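Local coordinates for CYTH domain-containing protein (Pyrococcus furiosus, PDB 1YEM) that is of unknown function but belongs to the CYTH family, whose members typically act on triphosphate-containing substrates such as nucleotides or thiamine triphosphate, at residues 24-29 and 118-123. Sequence-based numbering, arbitrary orientation.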
loop_
_atom_site.group_PDB
_atom_site.type_symbol
_atom_site.label_atom_id
_atom_site.label_comp_id
_atom_site.label_asym_id
_atom_site.label_seq_id
_atom_site.Cartn_x
_atom_site.Cartn_y
_atom_site.Cartn_z
ATOM N N HIS B 24 24.748 -25.772 -10.721
ATOM C CA HIS B 24 26.043 -26.118 -11.307
ATOM C C HIS B 24 26.230 -25.368 -12.622
ATOM O O HIS B 24 27.229 -24.674 -12.800
ATOM C CB HIS B 24 26.210 -27.626 -11.554
ATOM C CG HIS B 24 27.521 -27.979 -12.202
ATOM N ND1 HIS B 24 27.606 -28.534 -13.464
ATOM C CD2 HIS B 24 28.799 -27.814 -11.776
ATOM C CE1 HIS B 24 28.881 -28.717 -13.778
ATOM N NE2 HIS B 24 29.624 -28.287 -12.772
ATOM N N THR B 25 25.262 -25.516 -13.529
ATOM C CA THR B 25 25.259 -24.802 -14.806
ATOM C C THR B 25 25.489 -23.304 -14.612
ATOM O O THR B 25 26.240 -22.684 -15.345
ATOM C CB THR B 25 23.924 -24.999 -15.552
ATOM O OG1 THR B 25 23.627 -26.395 -15.652
ATOM C CG2 THR B 25 23.985 -24.397 -16.947
ATOM N N LEU B 26 24.854 -22.741 -13.599
ATOM C CA LEU B 26 24.960 -21.319 -13.322
ATOM C C LEU B 26 26.347 -20.909 -12.780
ATOM O O LEU B 26 26.882 -19.878 -13.181
ATOM C CB LEU B 26 23.865 -20.920 -12.325
ATOM C CG LEU B 26 23.647 -19.431 -12.073
ATOM C CD1 LEU B 26 23.139 -18.748 -13.327
ATOM C CD2 LEU B 26 22.678 -19.249 -10.920
ATOM N N ASN B 27 26.908 -21.712 -11.862
ATOM C CA ASN B 27 28.227 -21.414 -11.250
ATOM C C ASN B 27 29.350 -21.488 -12.273
ATOM O O ASN B 27 30.391 -20.842 -12.124
ATOM C CB ASN B 27 28.534 -22.347 -10.039
ATOM C CG ASN B 27 29.236 -23.679 -10.433
ATOM O OD1 ASN B 27 30.128 -23.707 -11.278
ATOM N ND2 ASN B 27 28.843 -24.771 -9.780
ATOM N N THR B 28 29.124 -22.310 -13.292
ATOM C CA THR B 28 30.003 -22.430 -14.436
ATOM C C THR B 28 30.199 -21.074 -15.146
ATOM O O THR B 28 31.309 -20.721 -15.509
ATOM C CB THR B 28 29.425 -23.498 -15.402
ATOM O OG1 THR B 28 29.663 -24.815 -14.865
ATOM C CG2 THR B 28 30.022 -23.394 -16.755
ATOM N N PHE B 29 29.115 -20.329 -15.333
ATOM C CA PHE B 29 29.178 -18.953 -15.869
ATOM C C PHE B 29 29.310 -17.924 -14.746
ATOM O O PHE B 29 29.470 -16.726 -15.006
ATOM C CB PHE B 29 27.943 -18.667 -16.709
ATOM C CG PHE B 29 27.800 -19.594 -17.862
ATOM C CD1 PHE B 29 28.389 -19.300 -19.078
ATOM C CD2 PHE B 29 27.126 -20.788 -17.723
ATOM C CE1 PHE B 29 28.286 -20.170 -20.145
ATOM C CE2 PHE B 29 27.015 -21.663 -18.781
ATOM C CZ PHE B 29 27.597 -21.352 -20.001
ATOM N N VAL B 118 20.620 -8.478 -18.174
ATOM C CA VAL B 118 19.671 -9.577 -17.935
ATOM C C VAL B 118 19.671 -9.993 -16.459
ATOM O O VAL B 118 20.719 -10.086 -15.813
ATOM C CB VAL B 118 19.981 -10.827 -18.822
ATOM C CG1 VAL B 118 18.865 -11.860 -18.726
ATOM C CG2 VAL B 118 20.182 -10.421 -20.282
ATOM N N THR B 119 18.474 -10.245 -15.942
ATOM C CA THR B 119 18.292 -10.756 -14.594
ATOM C C THR B 119 17.870 -12.229 -14.639
ATOM O O THR B 119 17.037 -12.622 -15.454
ATOM C CB THR B 119 17.252 -9.923 -13.862
ATOM O OG1 THR B 119 17.716 -8.577 -13.800
ATOM C CG2 THR B 119 17.033 -10.439 -12.434
ATOM N N LEU B 120 18.484 -13.028 -13.772
ATOM C CA LEU B 120 18.098 -14.416 -13.557
ATOM C C LEU B 120 17.501 -14.549 -12.168
ATOM O O LEU B 120 18.175 -14.255 -11.168
ATOM C CB LEU B 120 19.298 -15.329 -13.657
ATOM C CG LEU B 120 19.736 -15.709 -15.058
ATOM C CD1 LEU B 120 20.280 -14.497 -15.765
ATOM C CD2 LEU B 120 20.793 -16.790 -14.976
ATOM N N GLU B 121 16.239 -14.973 -12.106
ATOM C CA GLU B 121 15.557 -15.173 -10.840
ATOM C C GLU B 121 15.320 -16.636 -10.638
ATOM O O GLU B 121 14.427 -17.217 -11.231
ATOM C CB GLU B 121 14.240 -14.408 -10.802
ATOM C CG GLU B 121 14.418 -12.926 -11.012
ATOM C CD GLU B 121 13.143 -12.165 -10.857
ATOM O OE1 GLU B 121 12.049 -12.748 -11.045
ATOM O OE2 GLU B 121 13.221 -10.968 -10.546
ATOM N N VAL B 122 16.132 -17.228 -9.783
ATOM C CA VAL B 122 16.021 -18.635 -9.460
ATOM C C VAL B 122 14.989 -18.803 -8.332
ATOM O O VAL B 122 15.193 -18.334 -7.226
ATOM C CB VAL B 122 17.389 -19.205 -9.048
ATOM C CG1 VAL B 122 17.325 -20.705 -8.913
ATOM C CG2 VAL B 122 18.464 -18.799 -10.092
ATOM N N ASN B 123 13.890 -19.480 -8.649
ATOM C CA ASN B 123 12.764 -19.651 -7.738
ATOM C C ASN B 123 12.522 -21.092 -7.329
ATOM O O ASN B 123 12.408 -21.992 -8.176
ATOM C CB ASN B 123 11.490 -19.129 -8.389
ATOM C CG ASN B 123 11.563 -17.680 -8.676
ATOM O OD1 ASN B 123 11.173 -16.884 -7.859
ATOM N ND2 ASN B 123 12.111 -17.320 -9.824
#
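Leu26 of the helix meets Leu120 of the strand through methyl groups. CD1 of Leu26 lies 3.5 Å from CD2 of Leu120, closer than carbon atoms usually pack. The two side chains run in opposite directions and slide past each other, touching through this single pair of methyls. In Leu26 the first torsion sets CG anti to the backbone N (chi1 -170°). This carries its forked end out from the helix toward the strand. In Leu120, CG lies anti to the carbonyl carbon (chi1 -81°), and CD2 is the branch that reaches the helix.

The second branch of Leu26 packs more loosely. Its CD2 approaches CG2 of Val122 at 4.3 Å. Leu26 therefore serves both strand residues, one methyl for each. Leu120 and Val122 are two positions apart and point to the same side of the strand. The backbones stay well separated, with 9.7 Å between the CA atoms of Leu26 and Leu120. No hydrogen bond links the segments, and the contact is purely apolar.

The three touching residues are buried, but the far side of the helix is exposed at His24, Asn27 and Thr28. There the Thr28 hydroxyl bonds back to the helix backbone. Thr28 OG1 donates to His24 O at 3.2 Å, from 40° out of the carbonyl plane. The same oxygen also accepts from Thr28 N at 3.1 Å. Thr28 OG1 also lies over one face of the His24 ring, offset toward its rim.

The contact sets helix 19-29 against the eight-stranded antiparallel barrel of the CYTH domain. Leu19 and Phe22 of this helix also touch Val122. Tyr113 and Pro31 touch Leu26, while Leu115 and Leu155 touch Leu120. Strand 118-125 itself runs between its antiparallel neighbours, strands 102-115 and 129-137.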